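Bifunctional protein PutA (Bdellovibrio bacteriovorus, PDB 5UR2) probably catalyses both steps of proline oxidation to glutamate, joining an FAD-dependent proline dehydrogenase and an NAD+-dependent aldehyde dehydrogenase in one chain. Local coordinates at residues S625-K630 with M965-V970; E826-I831 with G853-P858; R317-P322 with L470-V475. All coordinates share one frame; numbering follows the deposited sequence.

Contact 1: residues S625-K630 with M965-V970; sequences SHYIYK and MEPACV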
loop_
_atom_site.group_PDB
_atom_site.type_symbol
_atom_site.label_atom_id
_atom_site.label_comp_id
_atom_site.label_asym_id
_atom_site.label_seq_id
_atom_site.Cartn_x
_atom_site.Cartn_y
_atom_site.Cartn_z
ATOM N N SER B 625 -14.234 -11.494 1.456
ATOM C CA SER B 625 -14.220 -10.182 0.831
ATOM C C SER B 625 -12.788 -9.837 0.470
ATOM O O SER B 625 -11.892 -9.946 1.315
ATOM C CB SER B 625 -14.831 -9.130 1.768
ATOM O OG SER B 625 -15.291 -8.027 1.014
ATOM N N HIS B 626 -12.566 -9.460 -0.783
ATOM C CA HIS B 626 -11.222 -9.157 -1.261
ATOM C C HIS B 626 -11.198 -7.850 -2.046
ATOM O O HIS B 626 -12.125 -7.547 -2.805
ATOM C CB HIS B 626 -10.679 -10.270 -2.115
ATOM C CG HIS B 626 -10.453 -11.539 -1.362
ATOM N ND1 HIS B 626 -11.436 -12.491 -1.201
ATOM C CD2 HIS B 626 -9.363 -12.009 -0.711
ATOM C CE1 HIS B 626 -10.958 -13.499 -0.492
ATOM N NE2 HIS B 626 -9.702 -13.231 -0.182
ATOM N N TYR B 627 -10.133 -7.078 -1.826
ATOM C CA TYR B 627 -9.834 -5.847 -2.540
ATOM C C TYR B 627 -8.824 -6.177 -3.633
ATOM O O TYR B 627 -7.791 -6.809 -3.360
ATOM C CB TYR B 627 -9.294 -4.803 -1.556
ATOM C CG TYR B 627 -9.175 -3.367 -2.032
ATOM C CD1 TYR B 627 -10.278 -2.511 -2.009
ATOM C CD2 TYR B 627 -7.949 -2.839 -2.419
ATOM C CE1 TYR B 627 -10.168 -1.193 -2.400
ATOM C CE2 TYR B 627 -7.828 -1.516 -2.812
ATOM C CZ TYR B 627 -8.939 -0.699 -2.793
ATOM O OH TYR B 627 -8.831 0.618 -3.176
ATOM N N ILE B 628 -9.154 -5.821 -4.876
ATOM C CA ILE B 628 -8.366 -6.206 -6.050
ATOM C C ILE B 628 -8.223 -4.990 -6.960
ATOM O O ILE B 628 -8.855 -3.953 -6.749
ATOM C CB ILE B 628 -9.017 -7.378 -6.832
ATOM C CG1 ILE B 628 -10.392 -6.936 -7.381
ATOM C CG2 ILE B 628 -9.159 -8.624 -5.969
ATOM C CD1 ILE B 628 -11.088 -7.959 -8.295
ATOM N N TYR B 629 -7.383 -5.127 -7.991
ATOM C CA TYR B 629 -7.228 -4.108 -9.018
ATOM C C TYR B 629 -7.595 -4.682 -10.382
ATOM O O TYR B 629 -7.333 -5.860 -10.661
ATOM C CB TYR B 629 -5.800 -3.545 -9.043
ATOM C CG TYR B 629 -5.523 -2.770 -7.788
ATOM C CD1 TYR B 629 -5.928 -1.446 -7.661
ATOM C CD2 TYR B 629 -4.923 -3.384 -6.701
ATOM C CE1 TYR B 629 -5.706 -0.742 -6.482
ATOM C CE2 TYR B 629 -4.702 -2.695 -5.526
ATOM C CZ TYR B 629 -5.089 -1.383 -5.425
ATOM O OH TYR B 629 -4.854 -0.724 -4.251
ATOM N N LYS B 630 -8.219 -3.833 -11.204
ATOM C CA LYS B 630 -8.611 -4.102 -12.583
ATOM C C LYS B 630 -7.902 -3.133 -13.527
ATOM O O LYS B 630 -7.576 -2.008 -13.148
ATOM C CB LYS B 630 -10.128 -3.929 -12.783
ATOM C CG LYS B 630 -11.044 -4.927 -12.032
ATOM C CD LYS B 630 -12.504 -4.432 -12.159
ATOM C CE LYS B 630 -13.565 -5.410 -11.604
ATOM N NZ LYS B 630 -13.585 -6.709 -12.319
ATOM N N MET B 965 -5.049 1.626 -13.075
ATOM C CA MET B 965 -5.961 0.558 -12.686
ATOM C C MET B 965 -7.163 1.163 -11.974
ATOM O O MET B 965 -7.202 2.365 -11.696
ATOM C CB MET B 965 -5.246 -0.495 -11.805
ATOM C CG MET B 965 -4.111 -1.173 -12.552
ATOM S SD MET B 965 -3.322 -2.563 -11.696
ATOM C CE MET B 965 -2.824 -1.782 -10.178
ATOM N N GLU B 966 -8.178 0.324 -11.740
ATOM C CA GLU B 966 -9.334 0.615 -10.913
ATOM C C GLU B 966 -9.348 -0.323 -9.716
ATOM O O GLU B 966 -9.151 -1.533 -9.877
ATOM C CB GLU B 966 -10.672 0.456 -11.676
ATOM C CG GLU B 966 -10.971 1.514 -12.715
ATOM C CD GLU B 966 -11.244 2.849 -12.102
ATOM O OE1 GLU B 966 -11.843 2.883 -10.993
ATOM O OE2 GLU B 966 -10.853 3.868 -12.722
ATOM N N PRO B 967 -9.605 0.191 -8.521
ATOM C CA PRO B 967 -9.812 -0.695 -7.373
ATOM C C PRO B 967 -11.179 -1.346 -7.462
ATOM O O PRO B 967 -12.135 -0.754 -7.973
ATOM C CB PRO B 967 -9.749 0.263 -6.179
ATOM C CG PRO B 967 -10.359 1.560 -6.760
ATOM C CD PRO B 967 -9.878 1.614 -8.196
ATOM N N ALA B 968 -11.271 -2.571 -6.955
ATOM C CA ALA B 968 -12.543 -3.273 -6.925
ATOM C C ALA B 968 -12.605 -4.173 -5.695
ATOM O O ALA B 968 -11.588 -4.495 -5.080
ATOM C CB ALA B 968 -12.759 -4.096 -8.204
ATOM N N CYS B 969 -13.825 -4.591 -5.359
ATOM C CA CYS B 969 -14.097 -5.456 -4.218
ATOM C C CYS B 969 -14.995 -6.604 -4.671
ATOM O O CYS B 969 -15.971 -6.383 -5.402
ATOM C CB CYS B 969 -14.768 -4.682 -3.070
ATOM S SG CYS B 969 -14.957 -5.674 -1.562
ATOM N N VAL B 970 -14.635 -7.827 -4.280
ATOM C CA VAL B 970 -15.424 -9.033 -4.543
ATOM C C VAL B 970 -15.844 -9.611 -3.196
ATOM O O VAL B 970 -14.995 -9.929 -2.353
ATOM C CB VAL B 970 -14.637 -10.079 -5.359
ATOM C CG1 VAL B 970 -15.466 -11.341 -5.518
ATOM C CG2 VAL B 970 -14.232 -9.532 -6.740
HETATM O O HOH W 1 -13.861 -12.511 -2.290
#

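Contact 2: residues E826-I831 with G853-P858; sequences EAYDRI and GGFFAP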
loop_
_atom_site.group_PDB
_atom_site.type_symbol
_atom_site.label_atom_id
_atom_site.label_comp_id
_atom_site.label_asym_id
_atom_site.label_seq_id
_atom_site.Cartn_x
_atom_site.Cartn_y
_atom_site.Cartn_z
ATOM N N GLU B 826 13.983 25.388 -32.917
ATOM C CA GLU B 826 13.003 26.150 -32.145
ATOM C C GLU B 826 13.478 26.388 -30.712
ATOM O O GLU B 826 13.414 27.509 -30.201
ATOM C CB GLU B 826 11.656 25.428 -32.138
ATOM C CG GLU B 826 10.615 26.168 -31.311
ATOM C CD GLU B 826 9.300 25.418 -31.161
ATOM O OE1 GLU B 826 9.119 24.381 -31.828
ATOM O OE2 GLU B 826 8.457 25.863 -30.350
ATOM N N ALA B 827 13.924 25.333 -30.031
ATOM C CA ALA B 827 14.407 25.514 -28.666
ATOM C C ALA B 827 15.634 26.416 -28.641
ATOM O O ALA B 827 15.737 27.319 -27.804
ATOM C CB ALA B 827 14.725 24.155 -28.036
ATOM N N TYR B 828 16.560 26.196 -29.572
ATOM C CA TYR B 828 17.745 27.038 -29.670
ATOM C C TYR B 828 17.367 28.512 -29.786
ATOM O O TYR B 828 17.826 29.345 -29.000
ATOM C CB TYR B 828 18.581 26.594 -30.870
ATOM C CG TYR B 828 19.852 27.403 -31.099
ATOM C CD1 TYR B 828 21.026 27.099 -30.409
ATOM C CD2 TYR B 828 19.874 28.466 -31.998
ATOM C CE1 TYR B 828 22.181 27.820 -30.617
ATOM C CE2 TYR B 828 21.033 29.201 -32.212
ATOM C CZ TYR B 828 22.180 28.870 -31.508
ATOM O OH TYR B 828 23.337 29.577 -31.692
ATOM N N ASP B 829 16.523 28.851 -30.767
ATOM C CA ASP B 829 16.156 30.255 -30.966
ATOM C C ASP B 829 15.406 30.813 -29.766
ATOM O O ASP B 829 15.605 31.971 -29.383
ATOM C CB ASP B 829 15.336 30.421 -32.248
ATOM C CG ASP B 829 16.168 30.194 -33.509
ATOM O OD1 ASP B 829 17.396 30.368 -33.471
ATOM O OD2 ASP B 829 15.605 29.825 -34.543
ATOM N N ARG B 830 14.513 30.016 -29.177
ATOM C CA ARG B 830 13.783 30.473 -28.002
ATOM C C ARG B 830 14.740 30.778 -26.852
ATOM O O ARG B 830 14.630 31.819 -26.192
ATOM C CB ARG B 830 12.754 29.414 -27.598
ATOM C CG ARG B 830 12.010 29.723 -26.323
ATOM C CD ARG B 830 11.047 28.598 -25.936
ATOM N NE ARG B 830 11.710 27.321 -25.662
ATOM C CZ ARG B 830 12.461 27.091 -24.590
ATOM N NH1 ARG B 830 12.655 28.053 -23.700
ATOM N NH2 ARG B 830 13.020 25.903 -24.403
ATOM N N ILE B 831 15.705 29.888 -26.621
ATOM C CA ILE B 831 16.624 30.055 -25.503
ATOM C C ILE B 831 17.538 31.254 -25.721
ATOM O O ILE B 831 17.750 32.058 -24.805
ATOM C CB ILE B 831 17.427 28.764 -25.289
ATOM C CG1 ILE B 831 16.486 27.639 -24.829
ATOM C CG2 ILE B 831 18.529 29.009 -24.259
ATOM C CD1 ILE B 831 17.111 26.261 -24.918
ATOM N N GLY B 853 27.897 24.484 -35.939
ATOM C CA GLY B 853 27.445 23.297 -36.625
ATOM C C GLY B 853 26.218 22.640 -36.033
ATOM O O GLY B 853 25.686 21.707 -36.649
ATOM N N GLY B 854 25.771 23.076 -34.857
ATOM C CA GLY B 854 24.613 22.501 -34.203
ATOM C C GLY B 854 23.968 23.477 -33.237
ATOM O O GLY B 854 24.306 24.661 -33.199
ATOM N N PHE B 855 23.027 22.965 -32.448
ATOM C CA PHE B 855 22.196 23.823 -31.595
ATOM C C PHE B 855 22.842 24.028 -30.222
ATOM O O PHE B 855 22.272 23.744 -29.163
ATOM C CB PHE B 855 20.788 23.239 -31.477
ATOM C CG PHE B 855 20.138 22.959 -32.811
ATOM C CD1 PHE B 855 20.138 23.920 -33.802
ATOM C CD2 PHE B 855 19.553 21.734 -33.077
ATOM C CE1 PHE B 855 19.553 23.677 -35.052
ATOM C CE2 PHE B 855 18.964 21.479 -34.312
ATOM C CZ PHE B 855 18.965 22.454 -35.301
ATOM N N PHE B 856 24.054 24.566 -30.253
ATOM C CA PHE B 856 24.851 24.711 -29.039
ATOM C C PHE B 856 24.481 26.033 -28.386
ATOM O O PHE B 856 24.975 27.092 -28.777
ATOM C CB PHE B 856 26.341 24.614 -29.364
ATOM C CG PHE B 856 26.734 23.275 -29.928
ATOM C CD1 PHE B 856 26.925 22.180 -29.093
ATOM C CD2 PHE B 856 26.852 23.097 -31.303
ATOM C CE1 PHE B 856 27.254 20.946 -29.611
ATOM C CE2 PHE B 856 27.183 21.860 -31.828
ATOM C CZ PHE B 856 27.387 20.778 -30.974
ATOM N N ALA B 857 23.571 25.979 -27.430
ATOM C CA ALA B 857 23.282 27.162 -26.622
ATOM C C ALA B 857 24.299 27.263 -25.478
ATOM O O ALA B 857 24.705 26.242 -24.921
ATOM C CB ALA B 857 21.847 27.116 -26.070
ATOM N N PRO B 858 24.750 28.466 -25.127
ATOM C CA PRO B 858 25.834 28.601 -24.148
ATOM C C PRO B 858 25.327 28.484 -22.724
ATOM O O PRO B 858 24.235 28.969 -22.399
ATOM C CB PRO B 858 26.367 30.013 -24.415
ATOM C CG PRO B 858 25.144 30.768 -24.878
ATOM C CD PRO B 858 24.319 29.770 -25.665
#

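Contact 3: residues R317-P322 with L470-V475; sequences RGWPVP and LLDFAV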
loop_
_atom_site.group_PDB
_atom_site.type_symbol
_atom_site.label_atom_id
_atom_site.label_comp_id
_atom_site.label_asym_id
_atom_site.label_seq_id
_atom_site.Cartn_x
_atom_site.Cartn_y
_atom_site.Cartn_z
ATOM N N ARG B 317 26.268 2.334 -6.529
ATOM C CA ARG B 317 26.339 2.160 -7.971
ATOM C C ARG B 317 25.978 0.752 -8.431
ATOM O O ARG B 317 25.840 0.531 -9.642
ATOM C CB ARG B 317 27.733 2.553 -8.476
ATOM C CG ARG B 317 27.974 4.059 -8.400
ATOM C CD ARG B 317 29.301 4.434 -9.018
ATOM N NE ARG B 317 29.540 5.875 -8.976
ATOM C CZ ARG B 317 29.246 6.707 -9.976
ATOM N NH1 ARG B 317 28.711 6.239 -11.096
ATOM N NH2 ARG B 317 29.493 8.006 -9.864
ATOM N N GLY B 318 25.771 -0.181 -7.507
ATOM C CA GLY B 318 25.628 -1.577 -7.887
ATOM C C GLY B 318 26.875 -2.136 -8.538
ATOM O O GLY B 318 26.775 -2.967 -9.436
ATOM N N TRP B 319 28.046 -1.674 -8.133
ATOM C CA TRP B 319 29.297 -2.165 -8.682
ATOM C C TRP B 319 29.978 -3.088 -7.684
ATOM O O TRP B 319 29.702 -3.026 -6.480
ATOM C CB TRP B 319 30.234 -0.995 -9.038
ATOM C CG TRP B 319 29.779 -0.204 -10.210
ATOM C CD1 TRP B 319 28.702 -0.470 -11.019
ATOM C CD2 TRP B 319 30.385 0.991 -10.730
ATOM N NE1 TRP B 319 28.606 0.480 -12.008
ATOM C CE2 TRP B 319 29.623 1.390 -11.857
ATOM C CE3 TRP B 319 31.504 1.757 -10.358
ATOM C CZ2 TRP B 319 29.933 2.531 -12.614
ATOM C CZ3 TRP B 319 31.810 2.902 -11.112
ATOM C CH2 TRP B 319 31.022 3.271 -12.226
ATOM N N PRO B 320 30.880 -3.956 -8.149
ATOM C CA PRO B 320 31.643 -4.795 -7.211
ATOM C C PRO B 320 32.415 -3.925 -6.232
ATOM O O PRO B 320 32.911 -2.856 -6.585
ATOM C CB PRO B 320 32.598 -5.584 -8.121
ATOM C CG PRO B 320 32.039 -5.456 -9.498
ATOM C CD PRO B 320 31.323 -4.136 -9.543
ATOM N N VAL B 321 32.492 -4.375 -4.984
ATOM C CA VAL B 321 33.212 -3.628 -3.954
ATOM C C VAL B 321 34.713 -3.808 -4.188
ATOM O O VAL B 321 35.200 -4.946 -4.146
ATOM C CB VAL B 321 32.762 -4.085 -2.562
ATOM C CG1 VAL B 321 33.538 -3.359 -1.470
ATOM C CG2 VAL B 321 31.291 -3.849 -2.436
ATOM N N PRO B 322 35.472 -2.740 -4.496
ATOM C CA PRO B 322 36.892 -2.919 -4.838
ATOM C C PRO B 322 37.815 -3.145 -3.651
ATOM O O PRO B 322 38.961 -3.566 -3.869
ATOM C CB PRO B 322 37.249 -1.609 -5.562
ATOM C CG PRO B 322 36.395 -0.613 -4.929
ATOM C CD PRO B 322 35.066 -1.331 -4.654
ATOM N N LEU B 470 24.915 1.428 -13.883
ATOM C CA LEU B 470 25.327 2.165 -15.068
ATOM C C LEU B 470 26.708 1.700 -15.508
ATOM O O LEU B 470 27.451 1.078 -14.751
ATOM C CB LEU B 470 25.368 3.671 -14.807
ATOM C CG LEU B 470 24.009 4.261 -14.395
ATOM C CD1 LEU B 470 24.049 5.785 -14.354
ATOM C CD2 LEU B 470 22.908 3.756 -15.324
ATOM N N LEU B 471 27.052 2.026 -16.742
ATOM C CA LEU B 471 28.348 1.645 -17.263
ATOM C C LEU B 471 29.469 2.419 -16.565
ATOM O O LEU B 471 29.311 3.578 -16.161
ATOM C CB LEU B 471 28.403 1.898 -18.769
ATOM C CG LEU B 471 27.602 1.005 -19.703
ATOM C CD1 LEU B 471 27.603 1.585 -21.119
ATOM C CD2 LEU B 471 28.191 -0.408 -19.708
ATOM N N ASP B 472 30.622 1.760 -16.449
ATOM C CA ASP B 472 31.863 2.371 -15.969
ATOM C C ASP B 472 32.721 2.674 -17.192
ATOM O O ASP B 472 33.376 1.775 -17.736
ATOM C CB ASP B 472 32.581 1.427 -14.998
ATOM C CG ASP B 472 33.873 2.027 -14.423
ATOM O OD1 ASP B 472 34.184 3.210 -14.682
ATOM O OD2 ASP B 472 34.565 1.314 -13.678
ATOM N N PHE B 473 32.728 3.936 -17.633
ATOM C CA PHE B 473 33.484 4.234 -18.847
ATOM C C PHE B 473 34.990 4.304 -18.617
ATOM O O PHE B 473 35.745 4.522 -19.584
ATOM C CB PHE B 473 32.969 5.519 -19.506
ATOM C CG PHE B 473 31.711 5.304 -20.334
ATOM C CD1 PHE B 473 31.733 4.466 -21.438
ATOM C CD2 PHE B 473 30.520 5.945 -20.012
ATOM C CE1 PHE B 473 30.598 4.258 -22.195
ATOM C CE2 PHE B 473 29.376 5.741 -20.771
ATOM C CZ PHE B 473 29.413 4.903 -21.859
ATOM N N ALA B 474 35.453 4.060 -17.386
ATOM C CA ALA B 474 36.871 3.818 -17.166
ATOM C C ALA B 474 37.310 2.454 -17.707
ATOM O O ALA B 474 38.524 2.203 -17.817
ATOM C CB ALA B 474 37.196 3.937 -15.669
ATOM N N VAL B 475 36.366 1.565 -18.023
ATOM C CA VAL B 475 36.699 0.263 -18.605
ATOM C C VAL B 475 36.913 0.427 -20.110
ATOM O O VAL B 475 35.989 0.782 -20.855
ATOM C CB VAL B 475 35.608 -0.780 -18.312
ATOM C CG1 VAL B 475 35.985 -2.121 -18.929
ATOM C CG2 VAL B 475 35.391 -0.939 -16.804
HETATM O O HOH W 2 25.732 2.526 -11.438
#

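Contact 1: residues S625-K630 with M965-V970
P967 lies alongside Y627, both side chains pointing the same way, with P967 CB 3.2 Å from the phenolic OH of Y627. The CG of this tyrosine is set anti to the backbone N (chi1 -168°), on the way to the proline. Y629 is on the same face, and M965 crosses its side chain at about a right angle. M965 CE rests 3.6 Å from Y629 CB, while M965 SD stands 5.5 Å from the centroid of the Y629 ring in an oblique Met-aromatic contact. Six backbone hydrogen bonds, two in each of the pairs H626–V970, I628–A968 and K630–E966, join the antiparallel strands, which is consistent with the beta flap of the aldehyde dehydrogenase oligomerisation region. C969 and V970 pair in parallel with a strand of the second subunit, and OD2 of D959 of that subunit hydrogen-bonds to the hydroxyls of both Y627 and Y629. On the opposite face, K630 CE approaches A968 CB at 3.7 Å. A chi1 of 63° places I628 CG1 between the backbone N and the carbonyl carbon, 3.8 Å from A968 CB, and I628 CD1 meets V970 CG2. In the H626–V970 pair a water lies in the plane of the imidazole, 2.7 Å from H626 ND1, and donates to the backbone O of V970.

Contact 2: residues E826-I831 with G853-P858
Y828 holds CG anti to its backbone N (chi1 179°) on a CB that points toward the loop 853-858, where F855 has its own CG beside the backbone N and anti to the carbonyl carbon (chi1 -53°). The two side chains meet near their roots: Y828 CD1 lies 4.0 Å from F855 CB, and Y828 CB is 4.1 Å from F855 CB. The main touch is of ring on backbone. One side of the phenol, CD1 and CE1, runs along the peptide units of the loop, with Y828 CD1 3.6 Å from F855 C and Y828 CE1 3.4 Å from F856 O. F856 O and A857 N both lie at the edge of the ring, close to its plane, so an aromatic C-H edge rather than a ring face is presented to the carbonyl. This approach is probably mildly favourable electrostatically, but no hydrogen bond crosses between the segments. F855 is the centre of an inverse gamma turn, closed by a weak bond of 3.0 Å from F856 N to G854 O. The turn bends the backbone right where the tyrosine ring meets it. One helical turn after Y828, I831 adds a looser apolar touch, its CG2 4.2 Å from A857 CB. F856 turns its CB away from the helix and packs on I809 and P821. The contact belongs to the aldehyde dehydrogenase part of the chain: helix 825-841 leads into strand 843-847, and the loop 853-858 doubles back over that helix before strand 860-863 pairs antiparallel with 843-847. F855 also makes backbone hydrogen bonds with V822, just ahead of the helix, and with P517, in the connection between strands 511-516 and 523-528.

Contact 3: residues R317-P322 with L470-V475
W319 reaches across to L470 and D472, joining two irregular segments that are each built around a helix end. G318 closes helix 307-317 of the proline dehydrogenase barrel in a Schellman motif, while D472 opens a type I beta turn running to V475, the N-cap of helix 476-491. Two polar links tie the segments together. W319 NE1 donates to L470 O at 3.0 Å with an N-H...O angle of 146°, and the acceptor lies in the plane of the indole at its edge. Beside it, a water donates to R317 O at 2.7 Å and accepts from L470 N at 2.8 Å, bridging backbone to backbone. The apolar part is a CH-pi contact: D472 CB sits over one face of the six-membered ring of W319, 4.0 Å from its centroid and offset toward the rim. The carboxylate plane is tilted 18° from the indole. R317 CD covers the opposite indole face, also near the rim, and R317 NE is held in a salt bridge by E313. L471 has its CB directed away from W319 and packs on helix 572-583, including F573 and I576. An Asx turn engages the carboxylate of D472: A474 N donates at 3.1 Å to D472 OD1, which it meets from above the carboxylate plane.

Overall arrangement
Contact 3 comes first along the chain, joining a loop of the proline dehydrogenase barrel to the segment that leads into helix 476-491. Contact 1 follows, pairing strands 623-638 and 965-973, and contact 2 falls between those two strands in sequence. Contacts 1 and 2 both lie in the aldehyde dehydrogenase part, with centres 50 Å apart; contact 1 is within a sheet, whereas contact 2 joins helix 825-841 to the loop before strand 860-863 of another sheet. Contact 3 lies nearest the centre of the chain, about 34 Å from contact 2 and 42 Å from contact 1, centre to centre. Together they mark a junction near the barrel, an intradomain fold-back, and a strand pair at the subunit interface; only contact 1 touches the second subunit.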